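Boca/mesd chaperone for ywtd beta-propeller-egf protein 1 (Caenorhabditis elegans, PDB 3OFG) probably acts, through the structured domain seen here, as an endoplasmic reticulum chaperone for maturation of LDL-receptor-type YWTD beta-propeller domains, a step linked to Wnt signalling. Local coordinates at residues A[26-29]-A[30-34]; A[54-57]-A[58-61]. All blocks are in the same frame, centred on the assembly; numbering follows the deposited sequence.

Contact 1: A[26-29]-A[30-34]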
ATOM      1  N   SER A  26       5.078  -1.575 -19.447  1.00  9.33           N
ATOM      2  CA  SER A  26       4.539  -1.374 -18.104  1.00  9.36           C
ATOM      3  C   SER A  26       3.055  -1.718 -17.979  1.00  9.60           C
ATOM      4  O   SER A  26       2.600  -2.058 -16.890  1.00 10.01           O
ATOM      5  CB  SER A  26       4.762   0.056 -17.637  1.00 13.51           C
ATOM      6  OG  SER A  26       4.059   0.960 -18.449  1.00 26.12           O
ATOM      7  N   ASP A  27       2.290  -1.629 -19.067  1.00  8.21           N
ATOM      8  CA  ASP A  27       0.850  -1.881 -19.006  1.00  9.45           C
ATOM      9  C   ASP A  27       0.599  -3.383 -19.173  1.00  8.44           C
ATOM     10  O   ASP A  27       0.138  -3.874 -20.212  1.00 10.05           O
ATOM     11  CB  ASP A  27       0.052  -1.045 -20.043  1.00 10.29           C
ATOM     12  CG  ASP A  27       0.378  -1.385 -21.480  1.00 14.08           C
ATOM     13  OD1 ASP A  27       1.570  -1.502 -21.804  1.00 14.09           O
ATOM     14  OD2 ASP A  27      -0.572  -1.521 -22.295  1.00 14.46           O
ATOM     15  N   ILE A  28       0.934  -4.108 -18.114  1.00  7.70           N
ATOM     16  CA  ILE A  28       0.855  -5.572 -18.099  1.00  8.40           C
ATOM     17  C   ILE A  28      -0.031  -6.017 -16.931  1.00  8.17           C
ATOM     18  O   ILE A  28       0.228  -7.035 -16.291  1.00  7.74           O
ATOM     19  CB  ILE A  28       2.244  -6.221 -18.011  1.00  6.94           C
ATOM     20  CG1 ILE A  28       3.057  -5.692 -16.824  1.00  7.27           C
ATOM     21  CG2 ILE A  28       3.003  -6.003 -19.318  1.00 10.03           C
ATOM     22  CD1 ILE A  28       4.310  -6.538 -16.514  1.00  9.05           C
ATOM     23  N   ARG A  29      -1.129  -5.320 -16.692  1.00  7.28           N
ATOM     24  CA  ARG A  29      -1.965  -5.644 -15.538  1.00  8.07           C
ATOM     25  C   ARG A  29      -2.460  -7.087 -15.504  1.00  7.22           C
ATOM     26  O   ARG A  29      -2.464  -7.694 -14.431  1.00  7.37           O
ATOM     27  CB  ARG A  29      -3.149  -4.679 -15.390  1.00  9.43           C
ATOM     28  CG  ARG A  29      -3.807  -4.827 -14.012  1.00 10.75           C
ATOM     29  CD  ARG A  29      -4.823  -3.734 -13.745  1.00 14.87           C
ATOM     30  NE  ARG A  29      -4.183  -2.500 -13.323  1.00 19.47           N
ATOM     31  CZ  ARG A  29      -4.123  -2.065 -12.068  1.00 25.07           C
ATOM     32  NH1 ARG A  29      -4.665  -2.760 -11.076  1.00 32.69           N
ATOM     33  NH2 ARG A  29      -3.517  -0.916 -11.809  1.00 27.18           N
ATOM     34  N   PRO A  30      -2.921  -7.659 -16.620  1.00  8.30           N
ATOM     35  CA  PRO A  30      -3.379  -9.060 -16.514  1.00  8.28           C
ATOM     36  C   PRO A  30      -2.267 -10.003 -16.012  1.00  6.89           C
ATOM     37  O   PRO A  30      -2.493 -10.918 -15.242  1.00  8.65           O
ATOM     38  CB  PRO A  30      -3.783  -9.435 -17.951  1.00 11.41           C
ATOM     39  CG  PRO A  30      -3.974  -8.119 -18.663  1.00 12.57           C
ATOM     40  CD  PRO A  30      -3.137  -7.076 -17.958  1.00  9.16           C
ATOM     41  N   PHE A  31      -1.056  -9.759 -16.467  1.00  7.67           N
ATOM     42  CA  PHE A  31       0.110 -10.574 -16.131  1.00  6.16           C
ATOM     43  C   PHE A  31       0.478 -10.347 -14.662  1.00  5.62           C
ATOM     44  O   PHE A  31       0.719 -11.305 -13.909  1.00  5.91           O
ATOM     45  CB  PHE A  31       1.223 -10.164 -17.088  1.00  8.22           C
ATOM     46  CG  PHE A  31       2.461 -11.000 -17.033  1.00  6.86           C
ATOM     47  CD1 PHE A  31       2.559 -12.166 -17.775  1.00  8.10           C
ATOM     48  CD2 PHE A  31       3.570 -10.575 -16.343  1.00  9.08           C
ATOM     49  CE1 PHE A  31       3.733 -12.916 -17.765  1.00 10.26           C
ATOM     50  CE2 PHE A  31       4.742 -11.331 -16.339  1.00 11.41           C
ATOM     51  CZ  PHE A  31       4.814 -12.475 -17.067  1.00 10.90           C
ATOM     52  N   THR A  32       0.458  -9.108 -14.212  1.00  6.03           N
ATOM     53  CA  THR A  32       0.716  -8.812 -12.799  1.00  5.70           C
ATOM     54  C   THR A  32      -0.334  -9.430 -11.906  1.00  6.11           C
ATOM     55  O   THR A  32      -0.006 -10.029 -10.892  1.00  6.49           O
ATOM     56  CB  THR A  32       0.726  -7.309 -12.620  1.00  6.36           C
ATOM     57  OG1 THR A  32       1.790  -6.803 -13.438  1.00  7.26           O
ATOM     58  CG2 THR A  32       0.948  -6.886 -11.167  1.00  8.86           C
ATOM     59  N   GLU A  33      -1.596  -9.364 -12.312  1.00  6.46           N
ATOM     60  CA  GLU A  33      -2.663  -9.942 -11.507  1.00  6.97           C
ATOM     61  C   GLU A  33      -2.523 -11.458 -11.471  1.00  6.88           C
ATOM     62  O   GLU A  33      -2.676 -12.062 -10.385  1.00  9.15           O
ATOM     63  CB  GLU A  33      -4.038  -9.511 -12.017  1.00  9.49           C
ATOM     64  CG  GLU A  33      -4.291  -8.018 -11.776  1.00 12.64           C
ATOM     65  CD  GLU A  33      -5.689  -7.522 -12.064  0.64 28.14           C
ATOM     66  OE1 GLU A  33      -6.563  -8.337 -12.396  0.62 38.67           O
ATOM     67  OE2 GLU A  33      -5.904  -6.295 -11.924  0.69 34.19           O
ATOM     68  N   LYS A  34      -2.187 -12.089 -12.582  1.00  7.56           N
ATOM     69  CA  LYS A  34      -2.017 -13.526 -12.617  1.00  6.99           C
ATOM     70  C   LYS A  34      -0.908 -13.944 -11.676  1.00  7.30           C
ATOM     71  O   LYS A  34      -1.065 -14.831 -10.817  1.00  6.64           O
ATOM     72  CB  LYS A  34      -1.685 -13.996 -14.030  1.00  8.65           C
ATOM     73  CG  LYS A  34      -1.291 -15.456 -14.111  1.00  8.89           C
ATOM     74  CD  LYS A  34      -1.016 -15.915 -15.533  1.00 11.33           C
ATOM     75  CE  LYS A  34      -0.416 -17.299 -15.567  1.00 13.69           C
ATOM     76  NZ  LYS A  34      -0.212 -17.753 -16.978  1.00 21.73           N
TER
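Just after P30, whose nitrogen has no hydrogen to give, as the first turn of a helix tolerates, the F31 side chain runs alongside that of I28, both pointing the same way, and I28 CD1 meets F31 CD2 obliquely at 4.1 Å. The isoleucine reaches it because its CG1 stands between the backbone N and the carbonyl carbon (chi1 54°); V17 of strand 12-17 touches both residues, while W35 and F82 meet the F31 ring. T32 N then donates to I28 O over 2.9 Å, an almost straight bond at 167°. Helix 29-45 thus begins in textbook fashion: I28 is the N-cap residue by position, and its carbonyl receives the first i to i+4 bond of the helix. T32 OG1 lies 3.8 Å from I28 CG1, the two side chains crossing at about a right angle, but the hydroxyl finds its partner in the carbonyl oxygen of D57. E33 N repeats the pattern to R29 O at 2.8 Å. The E33 carboxylate reaches back along R29, with E33 OE2 3.3 Å from R29 CG. The same oxygen makes a long salt bridge of 3.8 Å to R29 NH1, approaching at the guanidinium edge with the two planes nearly perpendicular (89°). The stronger mate of the arginine is D57, bridged through NE. Were R29 an alanine, the D57 carboxylate would probably lose its counter-charge, and E33 would be freer to turn.

Contact 2: A[54-57]-A[58-61]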
ATOM      1  N   VAL A  54      -3.019  -4.761  -6.089  1.00  7.62           N
ATOM      2  CA  VAL A  54      -2.354  -4.375  -7.325  1.00  8.06           C
ATOM      3  C   VAL A  54      -2.565  -2.873  -7.474  1.00 10.50           C
ATOM      4  O   VAL A  54      -3.682  -2.410  -7.702  1.00 19.05           O
ATOM      5  CB  VAL A  54      -2.888  -5.196  -8.518  1.00 10.92           C
ATOM      6  CG1 VAL A  54      -2.226  -4.740  -9.817  1.00 12.87           C
ATOM      7  CG2 VAL A  54      -2.642  -6.680  -8.256  1.00 13.48           C
ATOM      8  N   ILE A  55      -1.506  -2.105  -7.286  1.00  9.10           N
ATOM      9  CA  ILE A  55      -1.612  -0.647  -7.218  1.00  9.67           C
ATOM     10  C   ILE A  55      -1.153   0.049  -8.493  1.00  9.69           C
ATOM     11  O   ILE A  55      -1.392   1.237  -8.671  1.00 11.40           O
ATOM     12  CB  ILE A  55      -0.831  -0.080  -6.011  1.00  9.54           C
ATOM     13  CG1 ILE A  55       0.657  -0.463  -6.062  1.00  9.83           C
ATOM     14  CG2 ILE A  55      -1.479  -0.547  -4.711  1.00 10.12           C
ATOM     15  CD1 ILE A  55       1.516   0.372  -5.116  1.00 10.65           C
ATOM     16  N   ASP A  56      -0.479  -0.667  -9.386  1.00 10.14           N
ATOM     17  CA  ASP A  56      -0.125  -0.175 -10.718  1.00  9.90           C
ATOM     18  C   ASP A  56      -0.219  -1.362 -11.654  1.00  8.51           C
ATOM     19  O   ASP A  56      -0.305  -2.513 -11.208  1.00  9.00           O
ATOM     20  CB  ASP A  56       1.303   0.367 -10.769  1.00 11.60           C
ATOM     21  CG  ASP A  56       1.474   1.626  -9.982  1.00 21.96           C
ATOM     22  OD1 ASP A  56       1.009   2.692 -10.451  1.00 30.59           O
ATOM     23  OD2 ASP A  56       2.080   1.548  -8.908  1.00 24.38           O
ATOM     24  N   ASP A  57      -0.166  -1.108 -12.955  1.00  7.78           N
ATOM     25  CA  ASP A  57      -0.276  -2.208 -13.915  1.00  7.43           C
ATOM     26  C   ASP A  57       0.870  -3.201 -13.788  1.00  6.94           C
ATOM     27  O   ASP A  57       0.740  -4.355 -14.189  1.00  8.45           O
ATOM     28  CB  ASP A  57      -0.289  -1.699 -15.354  1.00 10.36           C
ATOM     29  CG  ASP A  57      -1.511  -0.883 -15.692  1.00 14.79           C
ATOM     30  OD1 ASP A  57      -2.542  -1.001 -15.007  1.00 15.24           O
ATOM     31  OD2 ASP A  57      -1.415  -0.143 -16.696  1.00 22.41           O
ATOM     32  N   ASN A  58       1.981  -2.752 -13.204  1.00  7.36           N
ATOM     33  CA  ASN A  58       3.168  -3.592 -13.008  1.00  7.17           C
ATOM     34  C   ASN A  58       3.751  -3.518 -11.598  1.00  6.89           C
ATOM     35  O   ASN A  58       4.940  -3.733 -11.397  1.00  7.65           O
ATOM     36  CB  ASN A  58       4.252  -3.215 -14.034  1.00  8.42           C
ATOM     37  CG  ASN A  58       4.767  -1.805 -13.840  1.00  8.11           C
ATOM     38  OD1 ASN A  58       4.170  -1.003 -13.120  1.00 10.38           O
ATOM     39  ND2 ASN A  58       5.887  -1.496 -14.499  1.00 10.50           N
ATOM     40  N   ARG A  59       2.915  -3.256 -10.608  1.00  6.94           N
ATOM     41  CA  ARG A  59       3.408  -3.187  -9.242  1.00  6.95           C
ATOM     42  C   ARG A  59       2.301  -3.531  -8.276  1.00  7.66           C
ATOM     43  O   ARG A  59       1.149  -3.119  -8.451  1.00  8.30           O
ATOM     44  CB  ARG A  59       3.960  -1.801  -8.924  1.00  7.88           C
ATOM     45  CG  ARG A  59       4.763  -1.730  -7.616  1.00 10.85           C
ATOM     46  CD  ARG A  59       5.540  -0.420  -7.457  1.00 12.28           C
ATOM     47  NE  ARG A  59       4.660   0.730  -7.565  1.00 12.47           N
ATOM     48  CZ  ARG A  59       4.478   1.662  -6.632  1.00 10.67           C
ATOM     49  NH1 ARG A  59       5.153   1.632  -5.503  1.00 12.57           N
ATOM     50  NH2 ARG A  59       3.616   2.635  -6.865  1.00 12.98           N
ATOM     51  N   ALA A  60       2.638  -4.320  -7.268  1.00  6.62           N
ATOM     52  CA  ALA A  60       1.689  -4.716  -6.238  1.00  5.68           C
ATOM     53  C   ALA A  60       2.261  -4.536  -4.845  1.00  6.08           C
ATOM     54  O   ALA A  60       3.467  -4.509  -4.644  1.00  7.85           O
ATOM     55  CB  ALA A  60       1.259  -6.156  -6.457  1.00  7.79           C
ATOM     56  N   ILE A  61       1.368  -4.446  -3.876  1.00  6.31           N
ATOM     57  CA  ILE A  61       1.726  -4.464  -2.470  1.00  7.19           C
ATOM     58  C   ILE A  61       1.320  -5.815  -1.904  1.00  6.93           C
ATOM     59  O   ILE A  61       0.206  -6.292  -2.151  1.00  7.32           O
ATOM     60  CB  ILE A  61       0.974  -3.360  -1.678  1.00  8.45           C
ATOM     61  CG1 ILE A  61       1.405  -2.002  -2.174  1.00 13.19           C
ATOM     62  CG2 ILE A  61       1.193  -3.516  -0.148  1.00 11.69           C
ATOM     63  CD1 ILE A  61       0.574  -0.868  -1.549  1.00 15.20           C
TER
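V54 faces A60 as a non-hydrogen-bonded antiparallel pair, and its CG2 comes within 4.3 Å of A60 CB on the face of the sheet that helix 29-45 covers through T32 and T36. I55 follows with its N-H directed to R59 O at 3.1 Å, and its side chain reaches over the neighbouring strand 59-64. A chi1 of 58° tucks CG1 over the I55 backbone and swings CD1 toward R59, where it settles over the centre of one face of the guanidinium, 3.5 Å from R59 NH2, and also touches I61 CG1 at 3.8 Å. D56 N donates to the same R59 oxygen, again at 3.1 Å, so one carbonyl is gripped by two consecutive amides. This is the signature of a classic beta bulge, with I55 and D56 together opposite R59, and it shifts the register by one residue just before the type I turn D56 to R59 closes the hairpin of strands 50-56 and 59-64. The return bond from R59 N to D56 O is weak. On the side-chain level D56 and R59 run side by side: R59 NH2 donates to D56 OD2 at 2.8 Å and R59 NE adds a weaker bond of 3.0 Å to the same oxygen, carboxylate and guanidinium being nearly coplanar (23°). A bend at chi3 of 55° turns the guanidinium back toward the acid. Across the dimer interface D56 OD1 pairs with R59 of the second subunit, and I55 O accepts from that same arginine. D57 sits at the turn, its carboxylate engaged by R29 of helix 29-45.

Overall arrangement
Contacts 1 and 2 show how a helix start and a hairpin turn can be locked together although the chain forms them separately. Their centres lie 8 Å apart, and D57 is the joint that ties helix 29-45 to the hairpin of strands 50-56 and 59-64. Both are partly buried, yet their surroundings differ. Contact 1 lies farther from the chain centre, about 13 Å against 9 Å, meets no other subunit, and combines helical backbone bonds and a long ion pair with the apolar touch of I28 and F31. Contact 2 joins a short salt bridge and a bulge to I55-I61 packing, and reaches the second subunit through I55, D56, R59 and I61.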